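Local coordinates for uncharacterized protein (Bacteroides ovatus, PDB 4QEY) that is of unknown function but belongs to a family of PLAT/LH2- and C2-like calcium-binding lipoproteins and folds as a two-sheet beta sandwich, at residues N29-A34 and S54-K59; I15-S20 and M76-S81. All blocks are in the same frame, centred on the assembly; numbering follows the deposited sequence.

Contact 1: residues N29-A34 and S54-K59; sequences NIAFGA and SYLVNK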
loop_
_atom_site.group_PDB
_atom_site.type_symbol
_atom_site.label_atom_id
_atom_site.label_comp_id
_atom_site.label_asym_id
_atom_site.label_seq_id
_atom_site.Cartn_x
_atom_site.Cartn_y
_atom_site.Cartn_z
ATOM N N ASN A 29 7.245 5.075 -0.852
ATOM C CA ASN A 29 7.779 4.058 0.050
ATOM C C ASN A 29 6.618 3.425 0.751
ATOM O O ASN A 29 5.792 4.143 1.319
ATOM C CB ASN A 29 8.788 4.666 1.032
ATOM C CG ASN A 29 9.836 5.496 0.343
ATOM O OD1 ASN A 29 10.702 4.976 -0.369
ATOM N ND2 ASN A 29 9.718 6.822 0.475
ATOM N N ILE A 30 6.473 2.100 0.635
ATOM C CA ILE A 30 5.331 1.424 1.243
ATOM C C ILE A 30 5.834 0.217 2.065
ATOM O O ILE A 30 6.853 -0.394 1.755
ATOM C CB ILE A 30 4.230 1.025 0.228
ATOM C CG1 ILE A 30 4.772 0.161 -0.914
ATOM C CG2 ILE A 30 3.523 2.266 -0.338
ATOM C CD1 ILE A 30 3.727 -0.231 -2.050
ATOM N N ALA A 31 5.144 -0.035 3.181
ATOM C CA ALA A 31 5.420 -1.131 4.089
ATOM C C ALA A 31 4.132 -1.866 4.397
ATOM O O ALA A 31 3.116 -1.236 4.679
ATOM C CB ALA A 31 6.077 -0.618 5.365
ATOM N N PHE A 32 4.165 -3.195 4.289
ATOM C CA PHE A 32 3.038 -4.088 4.563
ATOM C C PHE A 32 3.363 -5.019 5.708
ATOM O O PHE A 32 4.488 -5.542 5.816
ATOM C CB PHE A 32 2.652 -4.917 3.340
ATOM C CG PHE A 32 2.289 -4.178 2.078
ATOM C CD1 PHE A 32 3.272 -3.803 1.169
ATOM C CD2 PHE A 32 0.956 -3.971 1.735
ATOM C CE1 PHE A 32 2.934 -3.185 -0.037
ATOM C CE2 PHE A 32 0.612 -3.374 0.517
ATOM C CZ PHE A 32 1.606 -2.985 -0.365
ATOM N N GLY A 33 2.369 -5.204 6.558
ATOM C CA GLY A 33 2.423 -6.081 7.715
ATOM C C GLY A 33 1.086 -6.763 7.869
ATOM O O GLY A 33 0.053 -6.159 7.568
ATOM N N ALA A 34 1.093 -8.027 8.307
ATOM C CA ALA A 34 -0.141 -8.764 8.471
ATOM C C ALA A 34 -0.078 -9.746 9.644
ATOM O O ALA A 34 1.000 -10.068 10.169
ATOM C CB ALA A 34 -0.466 -9.514 7.194
ATOM N N SER A 54 7.337 -9.544 6.400
ATOM C CA SER A 54 7.223 -8.092 6.287
ATOM C C SER A 54 7.566 -7.727 4.861
ATOM O O SER A 54 8.532 -8.280 4.334
ATOM C CB SER A 54 8.118 -7.371 7.295
ATOM O OG SER A 54 9.476 -7.398 6.882
ATOM N N TYR A 55 6.796 -6.847 4.219
ATOM C CA TYR A 55 7.108 -6.483 2.842
ATOM C C TYR A 55 7.283 -4.967 2.761
ATOM O O TYR A 55 6.346 -4.200 2.950
ATOM C CB TYR A 55 6.035 -7.010 1.885
ATOM C CG TYR A 55 6.305 -6.743 0.428
ATOM C CD1 TYR A 55 7.535 -7.075 -0.147
ATOM C CD2 TYR A 55 5.286 -6.310 -0.419
ATOM C CE1 TYR A 55 7.784 -6.848 -1.494
ATOM C CE2 TYR A 55 5.510 -6.124 -1.783
ATOM C CZ TYR A 55 6.758 -6.404 -2.316
ATOM O OH TYR A 55 6.983 -6.220 -3.657
ATOM N N LEU A 56 8.524 -4.557 2.572
ATOM C CA LEU A 56 8.947 -3.157 2.498
ATOM C C LEU A 56 9.503 -2.851 1.105
ATOM O O LEU A 56 10.445 -3.510 0.661
ATOM C CB LEU A 56 9.995 -2.867 3.586
ATOM C CG LEU A 56 9.505 -2.588 5.042
ATOM C CD1 LEU A 56 8.679 -3.735 5.671
ATOM C CD2 LEU A 56 10.679 -2.348 5.949
ATOM N N VAL A 57 8.878 -1.908 0.386
ATOM C CA VAL A 57 9.316 -1.486 -0.946
ATOM C C VAL A 57 9.688 0.007 -0.900
ATOM O O VAL A 57 8.815 0.859 -0.715
ATOM C CB VAL A 57 8.258 -1.765 -2.053
ATOM C CG1 VAL A 57 8.878 -1.643 -3.448
ATOM C CG2 VAL A 57 7.623 -3.133 -1.884
ATOM N N ASN A 58 10.972 0.320 -1.054
ATOM C CA ASN A 58 11.436 1.709 -1.119
ATOM C C ASN A 58 11.479 2.150 -2.558
ATOM O O ASN A 58 11.883 1.359 -3.416
ATOM C CB ASN A 58 12.807 1.879 -0.461
ATOM C CG ASN A 58 12.799 1.765 1.034
ATOM O OD1 ASN A 58 11.868 2.194 1.733
ATOM N ND2 ASN A 58 13.898 1.278 1.563
ATOM N N LYS A 59 11.047 3.398 -2.835
ATOM C CA LYS A 59 11.034 4.031 -4.169
ATOM C C LYS A 59 10.400 3.067 -5.206
ATOM O O LYS A 59 11.068 2.614 -6.140
ATOM C CB LYS A 59 12.454 4.461 -4.590
ATOM C CG LYS A 59 13.082 5.443 -3.617
ATOM C CD LYS A 59 14.568 5.697 -3.843
ATOM C CE LYS A 59 15.079 6.688 -2.817
ATOM N NZ LYS A 59 16.542 6.891 -2.890
#

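Contact 2: residues I15-S20 and M76-S81; sequences IVVEQS and MTCAGS. With EDO (1,2-ethanediol), chain N; EDO (1,2-ethanediol), chain L.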
loop_
_atom_site.group_PDB
_atom_site.type_symbol
_atom_site.label_atom_id
_atom_site.label_comp_id
_atom_site.label_asym_id
_atom_site.label_seq_id
_atom_site.Cartn_x
_atom_site.Cartn_y
_atom_site.Cartn_z
ATOM N N ILE A 15 -3.876 -5.963 0.078
ATOM C CA ILE A 15 -3.839 -4.520 -0.112
ATOM C C ILE A 15 -3.087 -4.258 -1.422
ATOM O O ILE A 15 -1.971 -4.748 -1.616
ATOM C CB ILE A 15 -3.256 -3.713 1.087
ATOM C CG1 ILE A 15 -4.116 -3.907 2.369
ATOM C CG2 ILE A 15 -3.164 -2.223 0.725
ATOM C CD1 ILE A 15 -3.637 -3.212 3.642
ATOM N N VAL A 16 -3.732 -3.513 -2.332
ATOM C CA VAL A 16 -3.161 -3.115 -3.611
ATOM C C VAL A 16 -2.912 -1.602 -3.568
ATOM O O VAL A 16 -3.806 -0.822 -3.211
ATOM C CB VAL A 16 -4.057 -3.530 -4.810
ATOM C CG1 VAL A 16 -3.419 -3.130 -6.148
ATOM C CG2 VAL A 16 -4.347 -5.025 -4.789
ATOM N N VAL A 17 -1.675 -1.203 -3.895
ATOM C CA VAL A 17 -1.248 0.188 -3.987
ATOM C C VAL A 17 -1.004 0.471 -5.470
ATOM O O VAL A 17 -0.328 -0.305 -6.151
ATOM C CB VAL A 17 -0.012 0.509 -3.085
ATOM C CG1 VAL A 17 0.385 1.983 -3.185
ATOM C CG2 VAL A 17 -0.285 0.132 -1.627
ATOM N N GLU A 18 -1.624 1.543 -5.981
ATOM C CA GLU A 18 -1.477 1.988 -7.365
ATOM C C GLU A 18 -1.054 3.447 -7.401
ATOM O O GLU A 18 -1.527 4.248 -6.588
ATOM C CB GLU A 18 -2.761 1.791 -8.168
ATOM C CG GLU A 18 -3.067 0.354 -8.534
ATOM C CD GLU A 18 -4.239 0.136 -9.476
ATOM O OE1 GLU A 18 -5.009 1.090 -9.723
ATOM O OE2 GLU A 18 -4.396 -1.009 -9.956
ATOM N N GLN A 19 -0.166 3.794 -8.346
ATOM C CA GLN A 19 0.286 5.164 -8.536
ATOM C C GLN A 19 0.196 5.553 -10.003
ATOM O O GLN A 19 0.401 4.719 -10.885
ATOM C CB GLN A 19 1.718 5.378 -8.018
ATOM C CG GLN A 19 2.803 4.554 -8.722
ATOM C CD GLN A 19 4.186 4.966 -8.313
ATOM O OE1 GLN A 19 4.403 6.083 -7.870
ATOM N NE2 GLN A 19 5.143 4.069 -8.469
ATOM N N SER A 20 -0.101 6.823 -10.265
ATOM C CA SER A 20 -0.164 7.386 -11.617
ATOM C C SER A 20 0.199 8.875 -11.545
ATOM O O SER A 20 0.255 9.442 -10.460
ATOM C CB SER A 20 -1.536 7.161 -12.262
ATOM O OG SER A 20 -2.607 7.809 -11.594
HETATM N N MSE A 76 -4.381 -6.979 7.746
HETATM C CA MSE A 76 -3.249 -6.457 6.979
HETATM C C MSE A 76 -3.234 -4.927 7.062
HETATM O O MSE A 76 -4.293 -4.298 6.983
HETATM C CB MSE A 76 -3.224 -6.913 5.514
HETATM C CG MSE A 76 -1.989 -6.364 4.777
HETATM SE SE MSE A 76 -1.688 -6.964 2.985
HETATM C CE MSE A 76 -1.197 -8.733 3.417
ATOM N N THR A 77 -2.035 -4.344 7.224
ATOM C CA THR A 77 -1.830 -2.899 7.284
ATOM C C THR A 77 -0.822 -2.481 6.223
ATOM O O THR A 77 0.166 -3.173 5.977
ATOM C CB THR A 77 -1.373 -2.460 8.688
ATOM O OG1 THR A 77 -2.379 -2.842 9.615
ATOM C CG2 THR A 77 -1.167 -0.956 8.805
ATOM N N CYS A 78 -1.088 -1.343 5.597
ATOM C CA CYS A 78 -0.199 -0.734 4.627
ATOM C C CYS A 78 0.082 0.682 5.062
ATOM O O CYS A 78 -0.839 1.484 5.216
ATOM C CB CYS A 78 -0.770 -0.788 3.212
ATOM S SG CYS A 78 0.286 0.000 1.968
ATOM N N ALA A 79 1.351 0.971 5.292
ATOM C CA ALA A 79 1.832 2.307 5.655
ATOM C C ALA A 79 2.712 2.816 4.565
ATOM O O ALA A 79 3.580 2.081 4.094
ATOM C CB ALA A 79 2.581 2.263 6.974
ATOM N N GLY A 80 2.470 4.038 4.129
ATOM C CA GLY A 80 3.257 4.623 3.056
ATOM C C GLY A 80 3.696 6.058 3.273
ATOM O O GLY A 80 3.150 6.782 4.112
ATOM N N SER A 81 4.701 6.471 2.501
ATOM C CA SER A 81 5.189 7.835 2.482
ATOM C C SER A 81 5.409 8.247 1.040
ATOM O O SER A 81 5.777 7.440 0.188
ATOM C CB SER A 81 6.454 8.029 3.329
ATOM O OG SER A 81 7.615 7.403 2.806
HETATM C C1 EDO N . -4.965 5.798 -9.262
HETATM O O1 EDO N . -3.599 6.074 -9.021
HETATM C C2 EDO N . -5.071 4.320 -9.714
HETATM O O2 EDO N . -4.278 4.040 -10.881
HETATM C C1 EDO L . 7.467 6.678 -7.850
HETATM O O1 EDO L . 6.506 7.695 -7.800
HETATM C C2 EDO L . 8.163 6.684 -6.491
HETATM O O2 EDO L . 9.141 5.681 -6.389
#

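Contact 1: residues N29-A34 and S54-K59
At the edge of one antiparallel sheet of a beta sandwich, strand 55-57 pairs with strand 26-36, and their short axes, 176° apart in N-to-C direction, establish the antiparallel sense. Ile-30 with Val-57 and Phe-32 with Tyr-55 are hydrogen-bonded pairs, whereas Ala-31 with Leu-56 is non-hydrogen-bonded. Two reciprocal backbone bonds define each of the former, for example Val-57 N to Ile-30 O at 2.9 Å and Phe-32 N to Tyr-55 O at 2.7 Å. The residues of these two pairs turn to the same face. There Ile-30 lies beside Val-57, its CG1 4.1 Å from Val-57 CB. Phe-32 and Tyr-55 also run side by side with near-parallel planes, but their centroids are 5.8 Å apart, too far slid for real overlap. What touches is Phe-32 CD1 on Tyr-55 CD2, at 3.6 Å, while Tyr-55 O lies at the edge of the phenyl ring, in its plane. One face of the tyrosine ring receives Val-57 CG2, offset toward the rim. On the other face of the sheet, Ala-31 CB meets Leu-56 CG at 4.0 Å.

Beyond the regular pairing, Asn-29 extends the grip: with CG beside the backbone N (chi1 -50°), its OD1 accepts Lys-59 N at 2.9 Å, the donor tilted 33° from the amide plane. Since its ND2 donates to Ser-81 OG, the amide links the loop after strand 55-57 to strand 73-84, and bonds at both ends fix its rotation. Strand 73-84 flanks 26-36 on the side away from 55-57, and Ile-30, Phe-32 and Tyr-55 pack on Ile-65 of strand 64-68 in the facing sheet.

Contact 2: residues I15-S20 and M76-S81
Ile-15 reaches across to Met-76, modelled as selenomethionine, and to Cys-78, and every branch of its side chain finds a partner. Its CB lies 4.1 Å from Met-76 SE. Of the branches leaving CB, CG1 stands beside the backbone N (chi1 -62°) and comes within 4.0 Å of Met-76 CG. CG2 turns instead to Cys-78 CB, at 3.7 Å. At the tip, CD1 meets backbone as well as side chain: it is 3.6 Å from Met-76 O, and it also touches Cys-78 N and Met-76 CG. The isoleucine and selenomethionine side chains point in opposite senses and pass alongside each other.

This is face-to-face packing of the two sheets of a beta sandwich: the strand axes stay 8.4 Å apart, too far for backbone pairing, and differ in direction by 21°. One step along, Val-17 CG2 rests on Cys-78 SG at 3.6 Å. Phe-32 of strand 26-36 also packs on Ile-15, Val-17 and Cys-78, extending the apolar layer.

Farther along strand 13-21 the side chains become polar. Gln-19 NE2 donates to the backbone oxygens of Val-60 and Glu-62, and replacing the residue by a leucine would probably leave both carbonyls without this donor and the loop at Val-60 and Glu-62 less firmly held. Gln-19 OE1 lies 2.7 Å from O1 of a 1,2-ethanediol, probably from the crystallisation liquor, though that hydroxyl's proton has another acceptor within range. A second ethanediol spans Glu-18 and Ser-20, its O2 making a weak bond to Glu-18 OE1 at 3.3 Å.

From the N terminus, strand 13-21 supplies the first half of contact 2, and the next strand, 26-36, lies in the opposite sheet and supplies the first half of contact 1. The chain returns through 55-57 to close contact 1, a loop whose ends are 20 residues apart. It then enters the first sheet again as 64-68, alongside 13-21, before 73-84 closes contact 2, so contact 1 falls wholly within the larger loop. Contact 1 joins strands within a sheet, whereas contact 2 joins the two sheets. They meet on strands 26-36 and 73-84, where Ala-31 N lies 2.8 Å from Ala-79 O, a probable hydrogen bond.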